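Local coordinates for protein salmonella plasmid virulence: SpvB (Salmonella typhimurium, PDB 6P0X) that forms the N-terminal domain of a toxin that probably ADP-ribosylates host actin, at residues 156-161 with 204-209; 187-193 with 263-267; 106-111 with 126-132. All coordinates share one frame; numbering follows the deposited sequence.

Interaction 1: 156-161 with 204-209. With AKR (acrylic acid), chain D.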
loop_
_atom_site.group_PDB
_atom_site.type_symbol
_atom_site.label_atom_id
_atom_site.label_comp_id
_atom_site.label_asym_id
_atom_site.label_seq_id
_atom_site.Cartn_x
_atom_site.Cartn_y
_atom_site.Cartn_z
ATOM N N ARG A 156 -2.047 0.874 -7.341
ATOM C CA ARG A 156 -3.403 1.350 -7.586
ATOM C C ARG A 156 -4.363 0.173 -7.591
ATOM O O ARG A 156 -4.127 -0.824 -8.281
ATOM C CB ARG A 156 -3.498 2.086 -8.922
ATOM C CG ARG A 156 -3.163 3.554 -8.875
ATOM C CD ARG A 156 -3.275 4.148 -10.267
ATOM N NE ARG A 156 -2.090 4.927 -10.595
ATOM C CZ ARG A 156 -1.544 4.995 -11.803
ATOM N NH1 ARG A 156 -2.077 4.324 -12.815
ATOM N NH2 ARG A 156 -0.463 5.736 -11.996
ATOM N N LEU A 157 -5.455 0.305 -6.846
ATOM C CA LEU A 157 -6.546 -0.663 -6.872
ATOM C C LEU A 157 -7.504 -0.189 -7.958
ATOM O O LEU A 157 -8.237 0.782 -7.764
ATOM C CB LEU A 157 -7.220 -0.742 -5.506
ATOM C CG LEU A 157 -7.922 -2.034 -5.091
ATOM C CD1 LEU A 157 -6.913 -3.140 -4.953
ATOM C CD2 LEU A 157 -8.658 -1.837 -3.779
ATOM N N SER A 158 -7.487 -0.855 -9.113
ATOM C CA SER A 158 -8.184 -0.363 -10.293
ATOM C C SER A 158 -9.026 -1.458 -10.936
ATOM O O SER A 158 -8.769 -2.655 -10.769
ATOM C CB SER A 158 -7.194 0.189 -11.324
ATOM O OG SER A 158 -6.300 1.104 -10.719
ATOM N N ASP A 159 -10.033 -1.021 -11.687
ATOM C CA ASP A 159 -10.867 -1.915 -12.479
ATOM C C ASP A 159 -9.991 -2.710 -13.442
ATOM O O ASP A 159 -9.284 -2.107 -14.264
ATOM C CB ASP A 159 -11.916 -1.106 -13.250
ATOM C CG ASP A 159 -12.901 -1.977 -14.038
ATOM O OD1 ASP A 159 -12.677 -3.193 -14.217
ATOM O OD2 ASP A 159 -13.923 -1.427 -14.491
ATOM N N PRO A 160 -10.003 -4.043 -13.380
ATOM C CA PRO A 160 -9.170 -4.825 -14.309
ATOM C C PRO A 160 -9.512 -4.589 -15.770
ATOM O O PRO A 160 -8.640 -4.756 -16.631
ATOM C CB PRO A 160 -9.441 -6.273 -13.882
ATOM C CG PRO A 160 -9.840 -6.156 -12.437
ATOM C CD PRO A 160 -10.661 -4.898 -12.379
ATOM N N GLN A 161 -10.750 -4.212 -16.079
ATOM C CA GLN A 161 -11.150 -3.943 -17.454
ATOM C C GLN A 161 -11.014 -2.473 -17.836
ATOM O O GLN A 161 -11.340 -2.112 -18.971
ATOM C CB GLN A 161 -12.600 -4.392 -17.680
ATOM C CG GLN A 161 -12.825 -5.898 -17.626
ATOM C CD GLN A 161 -11.665 -6.701 -18.190
ATOM O OE1 GLN A 161 -11.097 -7.549 -17.503
ATOM N NE2 GLN A 161 -11.317 -6.446 -19.450
ATOM N N ASP A 204 -12.585 -12.281 -12.639
ATOM C CA ASP A 204 -11.367 -11.495 -12.805
ATOM C C ASP A 204 -10.823 -11.160 -11.424
ATOM O O ASP A 204 -11.441 -10.399 -10.671
ATOM C CB ASP A 204 -11.621 -10.231 -13.619
ATOM C CG ASP A 204 -10.392 -9.790 -14.396
ATOM O OD1 ASP A 204 -9.276 -9.849 -13.832
ATOM O OD2 ASP A 204 -10.538 -9.398 -15.572
ATOM N N ARG A 205 -9.664 -11.723 -11.095
ATOM C CA ARG A 205 -9.146 -11.675 -9.739
ATOM C C ARG A 205 -7.872 -10.849 -9.616
ATOM O O ARG A 205 -7.226 -10.884 -8.567
ATOM C CB ARG A 205 -8.908 -13.098 -9.241
ATOM C CG ARG A 205 -8.057 -13.922 -10.184
ATOM C CD ARG A 205 -7.890 -15.335 -9.673
ATOM N NE ARG A 205 -9.142 -15.856 -9.132
ATOM C CZ ARG A 205 -10.071 -16.465 -9.860
ATOM N NH1 ARG A 205 -9.892 -16.636 -11.166
ATOM N NH2 ARG A 205 -11.182 -16.905 -9.283
ATOM N N SER A 206 -7.522 -10.065 -10.629
ATOM C CA SER A 206 -6.241 -9.371 -10.632
ATOM C C SER A 206 -6.303 -7.980 -10.012
ATOM O O SER A 206 -5.279 -7.290 -9.979
ATOM C CB SER A 206 -5.706 -9.269 -12.062
ATOM O OG SER A 206 -6.469 -8.351 -12.821
ATOM N N ALA A 207 -7.463 -7.552 -9.510
ATOM C CA ALA A 207 -7.599 -6.172 -9.053
ATOM C C ALA A 207 -6.909 -5.934 -7.715
ATOM O O ALA A 207 -6.296 -4.879 -7.516
ATOM C CB ALA A 207 -9.077 -5.794 -8.952
ATOM N N MET A 208 -6.985 -6.898 -6.800
ATOM C CA MET A 208 -6.528 -6.678 -5.433
ATOM C C MET A 208 -5.024 -6.419 -5.385
ATOM O O MET A 208 -4.249 -6.945 -6.188
ATOM C CB MET A 208 -6.895 -7.880 -4.555
ATOM C CG MET A 208 -6.435 -7.773 -3.105
ATOM S SD MET A 208 -7.138 -6.338 -2.251
ATOM C CE MET A 208 -6.300 -6.436 -0.668
ATOM N N ARG A 209 -4.619 -5.580 -4.435
ATOM C CA ARG A 209 -3.220 -5.252 -4.193
ATOM C C ARG A 209 -2.884 -5.597 -2.749
ATOM O O ARG A 209 -3.534 -5.102 -1.824
ATOM C CB ARG A 209 -2.950 -3.771 -4.466
ATOM C CG ARG A 209 -3.130 -3.360 -5.916
ATOM C CD ARG A 209 -2.242 -4.189 -6.823
ATOM N NE ARG A 209 -2.195 -3.660 -8.183
ATOM C CZ ARG A 209 -2.841 -4.198 -9.210
ATOM N NH1 ARG A 209 -3.593 -5.275 -9.027
ATOM N NH2 ARG A 209 -2.744 -3.657 -10.416
HETATM C CA AKR D . -3.323 -2.695 0.355
HETATM C CB AKR D . -4.531 -2.964 -0.086
HETATM C C AKR D . -3.140 -2.136 1.764
HETATM O O AKR D . -3.451 -0.939 2.016
HETATM O OXT AKR D . -2.679 -2.878 2.670
HETATM O O HOH W 1 -5.682 -3.079 -9.169
#
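Pro-160 and Ala-207 mark the closest backbone approach, 5.6 Å between their CA atoms, of two segments whose end-to-end directions lie 173° apart. Their side chains meet there: Pro-160 CG is 3.6 Å from Ala-207 CB, and the same methyl also rests on Ser-158 O. The proline ring and the carboxylate of Asp-204 run alongside one another in opposite senses, Pro-160 CB 3.6 Å from Asp-204 OD1, but Asp-204 is poorly ordered, so this part of the contact is only loosely defined.

Further along, Leu-157 is the buried apolar link. Its chi1 of -153° swings CG away from the backbone N and carries CD1 across to 3.2 Å from Ala-207 O; that methyl also touches the backbone of Met-208 and Arg-209. The chain of Arg-209 is bent at chi2 and folds back on its own loop, where NH1 donates to Ser-206 O at 2.8 Å; Ser-206 O lies in the guanidinium plane and NH1 in the carbonyl plane. Arg-156 O sits over one face of that guanidinium without a hydrogen bond to it. A water donates to Arg-156 O and accepts from Ser-158 N, both at 2.9 Å, but its suspiciously short approach to Ala-207 O is doubtful.

Met-208 CB points away from 156-161 and CE reaches an acrylic acid, 3.9 Å from its CB, while SD stays near Leu-157 CD1. The contact lays the loop before strand 209-211 against strand 156-159, which pairs with strand 165-175; Met-208 bonds to Glu-189 through its backbone, and Ile-280 of strand 280-282 packs on both Leu-157 and Met-208.

Interaction 2: 187-193 with 263-267. With GOL (glycerol), chain G.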
loop_
_atom_site.group_PDB
_atom_site.type_symbol
_atom_site.label_atom_id
_atom_site.label_comp_id
_atom_site.label_asym_id
_atom_site.label_seq_id
_atom_site.Cartn_x
_atom_site.Cartn_y
_atom_site.Cartn_z
ATOM N N LEU A 187 1.803 -6.440 -4.446
ATOM C CA LEU A 187 1.628 -7.569 -5.348
ATOM C C LEU A 187 0.181 -7.641 -5.813
ATOM O O LEU A 187 -0.743 -7.508 -5.004
ATOM C CB LEU A 187 2.018 -8.879 -4.663
ATOM C CG LEU A 187 3.501 -9.056 -4.349
ATOM C CD1 LEU A 187 3.707 -10.272 -3.459
ATOM C CD2 LEU A 187 4.298 -9.179 -5.640
ATOM N N ALA A 188 -0.010 -7.852 -7.112
ATOM C CA ALA A 188 -1.341 -8.033 -7.670
ATOM C C ALA A 188 -1.832 -9.455 -7.430
ATOM O O ALA A 188 -1.076 -10.421 -7.569
ATOM C CB ALA A 188 -1.336 -7.731 -9.166
ATOM N N GLU A 189 -3.108 -9.579 -7.079
ATOM C CA GLU A 189 -3.705 -10.896 -6.903
ATOM C C GLU A 189 -3.718 -11.647 -8.232
ATOM O O GLU A 189 -3.816 -11.053 -9.308
ATOM C CB GLU A 189 -5.123 -10.760 -6.342
ATOM C CG GLU A 189 -5.881 -12.074 -6.164
ATOM C CD GLU A 189 -5.325 -12.946 -5.063
ATOM O OE1 GLU A 189 -5.855 -12.883 -3.933
ATOM O OE2 GLU A 189 -4.364 -13.697 -5.327
ATOM N N ASN A 190 -3.591 -12.968 -8.157
ATOM C CA ASN A 190 -3.614 -13.811 -9.347
ATOM C C ASN A 190 -4.309 -15.120 -8.984
ATOM O O ASN A 190 -4.971 -15.231 -7.946
ATOM C CB ASN A 190 -2.191 -14.002 -9.897
ATOM C CG ASN A 190 -1.237 -14.603 -8.879
ATOM O OD1 ASN A 190 -1.604 -15.481 -8.101
ATOM N ND2 ASN A 190 0.002 -14.127 -8.884
ATOM N N GLY A 191 -4.152 -16.134 -9.834
ATOM C CA GLY A 191 -4.837 -17.394 -9.623
ATOM C C GLY A 191 -3.949 -18.535 -9.170
ATOM O O GLY A 191 -4.348 -19.700 -9.256
ATOM N N ASP A 192 -2.755 -18.217 -8.673
ATOM C CA ASP A 192 -1.837 -19.247 -8.204
ATOM C C ASP A 192 -2.494 -20.109 -7.134
ATOM O O ASP A 192 -3.060 -19.595 -6.165
ATOM C CB ASP A 192 -0.560 -18.615 -7.649
ATOM C CG ASP A 192 0.221 -17.856 -8.698
ATOM O OD1 ASP A 192 -0.129 -17.957 -9.893
ATOM O OD2 ASP A 192 1.190 -17.160 -8.327
ATOM N N ASN A 193 -2.427 -21.426 -7.329
ATOM C CA ASN A 193 -2.947 -22.424 -6.396
ATOM C C ASN A 193 -4.458 -22.326 -6.216
ATOM O O ASN A 193 -4.995 -22.789 -5.205
ATOM C CB ASN A 193 -2.247 -22.327 -5.035
ATOM C CG ASN A 193 -0.752 -22.547 -5.137
ATOM O OD1 ASN A 193 -0.294 -23.493 -5.778
ATOM N ND2 ASN A 193 0.020 -21.663 -4.512
ATOM N N SER A 263 4.850 -20.219 -4.869
ATOM C CA SER A 263 3.718 -19.323 -5.032
ATOM C C SER A 263 2.948 -19.216 -3.719
ATOM O O SER A 263 2.994 -20.110 -2.872
ATOM C CB SER A 263 2.805 -19.816 -6.157
ATOM O OG SER A 263 2.313 -21.117 -5.884
ATOM N N TRP A 264 2.231 -18.108 -3.557
ATOM C CA TRP A 264 1.528 -17.878 -2.305
ATOM C C TRP A 264 0.339 -18.821 -2.159
ATOM O O TRP A 264 -0.214 -19.323 -3.140
ATOM C CB TRP A 264 1.070 -16.421 -2.188
ATOM C CG TRP A 264 0.418 -15.811 -3.404
ATOM C CD1 TRP A 264 -0.057 -16.456 -4.514
ATOM C CD2 TRP A 264 0.172 -14.417 -3.617
ATOM N NE1 TRP A 264 -0.582 -15.544 -5.403
ATOM C CE2 TRP A 264 -0.452 -14.286 -4.874
ATOM C CE3 TRP A 264 0.423 -13.265 -2.865
ATOM C CZ2 TRP A 264 -0.829 -13.049 -5.394
ATOM C CZ3 TRP A 264 0.046 -12.037 -3.383
ATOM C CH2 TRP A 264 -0.572 -11.938 -4.634
ATOM N N LEU A 265 -0.044 -19.063 -0.909
ATOM C CA LEU A 265 -1.101 -20.016 -0.614
ATOM C C LEU A 265 -2.468 -19.436 -0.951
ATOM O O LEU A 265 -2.670 -18.221 -0.957
ATOM C CB LEU A 265 -1.061 -20.413 0.863
ATOM C CG LEU A 265 0.167 -21.185 1.346
ATOM C CD1 LEU A 265 0.146 -21.320 2.859
ATOM C CD2 LEU A 265 0.218 -22.553 0.687
ATOM N N ALA A 266 -3.417 -20.327 -1.217
ATOM C CA ALA A 266 -4.803 -19.952 -1.456
ATOM C C ALA A 266 -5.597 -20.239 -0.190
ATOM O O ALA A 266 -5.541 -21.353 0.341
ATOM C CB ALA A 266 -5.389 -20.719 -2.641
ATOM N N ARG A 267 -6.329 -19.237 0.289
ATOM C CA ARG A 267 -7.052 -19.369 1.542
ATOM C C ARG A 267 -8.314 -20.204 1.358
ATOM O O ARG A 267 -8.814 -20.396 0.247
ATOM C CB ARG A 267 -7.420 -17.995 2.103
ATOM C CG ARG A 267 -8.302 -17.171 1.186
ATOM C CD ARG A 267 -8.343 -15.713 1.619
ATOM N NE ARG A 267 -9.047 -15.529 2.885
ATOM C CZ ARG A 267 -8.994 -14.418 3.611
ATOM N NH1 ARG A 267 -8.256 -13.392 3.200
ATOM N NH2 ARG A 267 -9.674 -14.333 4.747
HETATM C C1 GOL G . 5.084 -14.718 -4.895
HETATM O O1 GOL G . 5.463 -13.534 -4.264
HETATM C C2 GOL G . 3.587 -14.571 -5.250
HETATM O O2 GOL G . 3.042 -15.761 -5.730
HETATM C C3 GOL G . 3.554 -13.432 -6.300
HETATM O O3 GOL G . 2.319 -13.495 -6.939
#
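The indole of Trp-264 lies against the end of strand 181-188 and the loop that follows it, and its polar edge is the tight part of the contact. NE1 donates to Asn-190 OD1 at 2.9 Å, nearly straight at 158°, with the acceptor in the ring plane although the amide itself is turned 62° from it. At the same edge Ala-188 O approaches CH2 of Trp-264 to 3.3 Å, while CB of Leu-187 lies obliquely beside CZ3. Asn-190 OD1 also accepts from Asp-192 N, an Asx turn, and its two donors arrive from opposite faces of the amide, which fixes that group's rotation. Glu-189 bends at chi2 (69°), bringing OE2 to 3.6 Å from CZ2 of Trp-264; this carboxylate is held by Tyr-210 and by a salt bridge to Arg-284, which in turn makes a cation-pi contact with the indole.

Toward solvent the contact thins to single groups. The exposed Asn-193 uses one nitrogen twice: ND2 donates to Trp-264 O at 2.7 Å, in the plane of its own amide but above that of the carbonyl, and to Ser-263 OG, also at 2.7 Å and tilted from the amide plane. Beyond it, Asn-193 O rests on the methyl of Ala-266, 3.3 Å from CB. Over one indole face lies a glycerol, probably from the crystallisation liquor, whose O2 accepts from Trp-264 N.

Thus the bond from NE1 to Asn-190, with its acceptor in the ring plane, helps fix the indole's orientation alongside the carbonyl at its edge, and Arg-284 probably offsets the negative charge of Glu-189 beside the ring.

Interaction 3: 106-111 with 126-132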
loop_
_atom_site.group_PDB
_atom_site.type_symbol
_atom_site.label_atom_id
_atom_site.label_comp_id
_atom_site.label_asym_id
_atom_site.label_seq_id
_atom_site.Cartn_x
_atom_site.Cartn_y
_atom_site.Cartn_z
ATOM N N GLN A 106 5.694 14.722 -19.679
ATOM C CA GLN A 106 4.376 15.265 -19.964
ATOM C C GLN A 106 4.002 16.262 -18.878
ATOM O O GLN A 106 4.499 16.203 -17.753
ATOM C CB GLN A 106 3.309 14.157 -20.043
ATOM C CG GLN A 106 2.933 13.586 -18.678
ATOM C CD GLN A 106 1.824 12.547 -18.735
ATOM O OE1 GLN A 106 0.859 12.687 -19.483
ATOM N NE2 GLN A 106 1.957 11.501 -17.929
ATOM N N SER A 107 3.120 17.190 -19.227
ATOM C CA SER A 107 2.590 18.106 -18.231
ATOM C C SER A 107 1.402 17.469 -17.512
ATOM O O SER A 107 0.816 16.484 -17.972
ATOM C CB SER A 107 2.186 19.433 -18.872
ATOM O OG SER A 107 1.073 19.264 -19.730
ATOM N N TYR A 108 1.060 18.040 -16.360
ATOM C CA TYR A 108 0.038 17.493 -15.481
ATOM C C TYR A 108 -0.971 18.568 -15.107
ATOM O O TYR A 108 -0.599 19.703 -14.798
ATOM C CB TYR A 108 0.658 16.915 -14.198
ATOM C CG TYR A 108 1.395 15.614 -14.406
ATOM C CD1 TYR A 108 2.731 15.606 -14.786
ATOM C CD2 TYR A 108 0.758 14.397 -14.221
ATOM C CE1 TYR A 108 3.412 14.419 -14.980
ATOM C CE2 TYR A 108 1.429 13.203 -14.415
ATOM C CZ TYR A 108 2.756 13.220 -14.795
ATOM O OH TYR A 108 3.430 12.036 -14.989
ATOM N N THR A 109 -2.249 18.205 -15.148
ATOM C CA THR A 109 -3.290 19.005 -14.518
ATOM C C THR A 109 -3.325 18.642 -13.039
ATOM O O THR A 109 -3.533 17.473 -12.686
ATOM C CB THR A 109 -4.647 18.754 -15.174
ATOM O OG1 THR A 109 -4.600 19.162 -16.547
ATOM C CG2 THR A 109 -5.738 19.532 -14.453
ATOM N N VAL A 110 -3.085 19.628 -12.178
ATOM C CA VAL A 110 -2.929 19.406 -10.745
ATOM C C VAL A 110 -4.041 20.152 -10.026
ATOM O O VAL A 110 -4.129 21.384 -10.116
ATOM C CB VAL A 110 -1.549 19.862 -10.248
ATOM C CG1 VAL A 110 -1.429 19.648 -8.746
ATOM C CG2 VAL A 110 -0.454 19.116 -11.000
ATOM N N THR A 111 -4.873 19.406 -9.304
ATOM C CA THR A 111 -6.038 19.946 -8.613
ATOM C C THR A 111 -5.859 19.750 -7.116
ATOM O O THR A 111 -5.690 18.617 -6.655
ATOM C CB THR A 111 -7.322 19.257 -9.087
ATOM O OG1 THR A 111 -7.388 19.290 -10.519
ATOM C CG2 THR A 111 -8.546 19.952 -8.507
ATOM N N TYR A 126 -4.243 16.157 -6.632
ATOM C CA TYR A 126 -4.557 15.108 -7.587
ATOM C C TYR A 126 -3.905 15.492 -8.912
ATOM O O TYR A 126 -4.203 16.560 -9.465
ATOM C CB TYR A 126 -6.075 14.963 -7.722
ATOM C CG TYR A 126 -6.547 13.857 -8.637
ATOM C CD1 TYR A 126 -5.943 12.607 -8.625
ATOM C CD2 TYR A 126 -7.615 14.061 -9.501
ATOM C CE1 TYR A 126 -6.382 11.596 -9.456
ATOM C CE2 TYR A 126 -8.061 13.055 -10.336
ATOM C CZ TYR A 126 -7.442 11.824 -10.310
ATOM O OH TYR A 126 -7.884 10.818 -11.140
ATOM N N TRP A 127 -2.996 14.643 -9.393
ATOM C CA TRP A 127 -2.214 14.883 -10.600
ATOM C C TRP A 127 -2.725 13.978 -11.709
ATOM O O TRP A 127 -2.803 12.756 -11.527
ATOM C CB TRP A 127 -0.726 14.600 -10.368
ATOM C CG TRP A 127 -0.031 15.544 -9.430
ATOM C CD1 TRP A 127 -0.379 15.828 -8.138
ATOM C CD2 TRP A 127 1.145 16.317 -9.707
ATOM N NE1 TRP A 127 0.502 16.738 -7.601
ATOM C CE2 TRP A 127 1.446 17.054 -8.542
ATOM C CE3 TRP A 127 1.968 16.463 -10.830
ATOM C CZ2 TRP A 127 2.536 17.920 -8.467
ATOM C CZ3 TRP A 127 3.051 17.325 -10.754
ATOM C CH2 TRP A 127 3.324 18.044 -9.580
ATOM N N VAL A 128 -3.060 14.571 -12.855
ATOM C CA VAL A 128 -3.519 13.825 -14.021
ATOM C C VAL A 128 -2.626 14.181 -15.202
ATOM O O VAL A 128 -2.477 15.361 -15.540
ATOM C CB VAL A 128 -4.998 14.123 -14.341
ATOM C CG1 VAL A 128 -5.461 13.312 -15.550
ATOM C CG2 VAL A 128 -5.874 13.826 -13.130
ATOM N N GLY A 129 -2.049 13.163 -15.836
ATOM C CA GLY A 129 -1.168 13.401 -16.968
ATOM C C GLY A 129 -1.944 13.935 -18.159
ATOM O O GLY A 129 -2.946 13.347 -18.581
ATOM N N ASN A 130 -1.472 15.052 -18.718
ATOM C CA ASN A 130 -2.139 15.651 -19.869
ATOM C C ASN A 130 -1.940 14.848 -21.150
ATOM O O ASN A 130 -2.665 15.079 -22.125
ATOM C CB ASN A 130 -1.649 17.088 -20.069
ATOM C CG ASN A 130 -2.200 18.045 -19.018
ATOM O OD1 ASN A 130 -3.310 17.865 -18.516
ATOM N ND2 ASN A 130 -1.419 19.069 -18.684
ATOM N N SER A 131 -0.987 13.917 -21.180
ATOM C CA SER A 131 -0.688 13.182 -22.402
ATOM C C SER A 131 -1.146 11.731 -22.381
ATOM O O SER A 131 -1.507 11.201 -23.434
ATOM C CB SER A 131 0.819 13.220 -22.691
ATOM O OG SER A 131 1.115 12.637 -23.947
ATOM N N ASN A 132 -1.157 11.074 -21.219
ATOM C CA ASN A 132 -1.598 9.691 -21.147
ATOM C C ASN A 132 -2.668 9.459 -20.090
ATOM O O ASN A 132 -3.141 8.328 -19.952
ATOM C CB ASN A 132 -0.404 8.747 -20.905
ATOM C CG ASN A 132 0.324 9.017 -19.593
ATOM O OD1 ASN A 132 -0.199 9.661 -18.687
ATOM N ND2 ASN A 132 1.549 8.509 -19.492
HETATM O O HOH W 2 -3.006 21.220 -17.471
HETATM O O HOH W 3 -6.223 17.093 -11.498
#
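Val-110 and Trp-127 lie side by side on one face of the hairpin. With Val-110 CG1 opposite the backbone N (chi1 179°), CG2 comes over the indole, 3.6 Å from the centroid of its six-membered ring and 16° off the normal, a CH-pi contact. Next to them the edge of Trp-127 is directed toward the face of Tyr-108 in an offset edge-to-face pair, centroids 5.7 Å apart and planes at 62°. Antiparallel hydrogen-bonded pairs, Thr-109 with Val-128 and Thr-111 with Tyr-126, set this register.

Toward Asn-130, whose N donates to Ser-107 O at 2.8 Å, side chains add to the backbone pairing. Asn-130 ND2 donates to Ser-107 OG at 2.7 Å, and OD1 receives Thr-109 OG1 on a lone pair, also at 2.7 Å. Gln-106 reaches over Gly-129, where OE1 accepts from Ser-131 N at 2.8 Å and Asn-132 N at 3.1 Å, while NE2 donates to Asn-132 OD1 at 2.9 Å.

Farther out, Phe-136 and Trp-228 meet the indole, whose NE1 bonds to Glu-125. Aromatic packing therefore secures the buried face, while amides and hydroxyls extend the ladder into the more exposed loop after strand 123-129.

Overall arrangement
Interactions 1 and 2 are neighbours, their centres about 14 Å apart, and they touch where Arg-205 packs on Glu-189 and Asn-190. Interaction 1 holds the loop after strand 181-188 against strand 156-159, while interaction 2 involves the end of strand 181-188 itself. Interaction 3, complete earlier in sequence, joins the two strands of a single hairpin and lies about 7 Å from interaction 1 and 19 Å from interaction 2 by nearest atoms. Interactions 1 and 3 are partly buried and interaction 2 is a surface contact. Interaction 1 relies largely on apolar contacts, interaction 2 on side-chain hydrogen bonds around one indole, and interaction 3 on a backbone ladder backed by aromatic packing and side-chain amides.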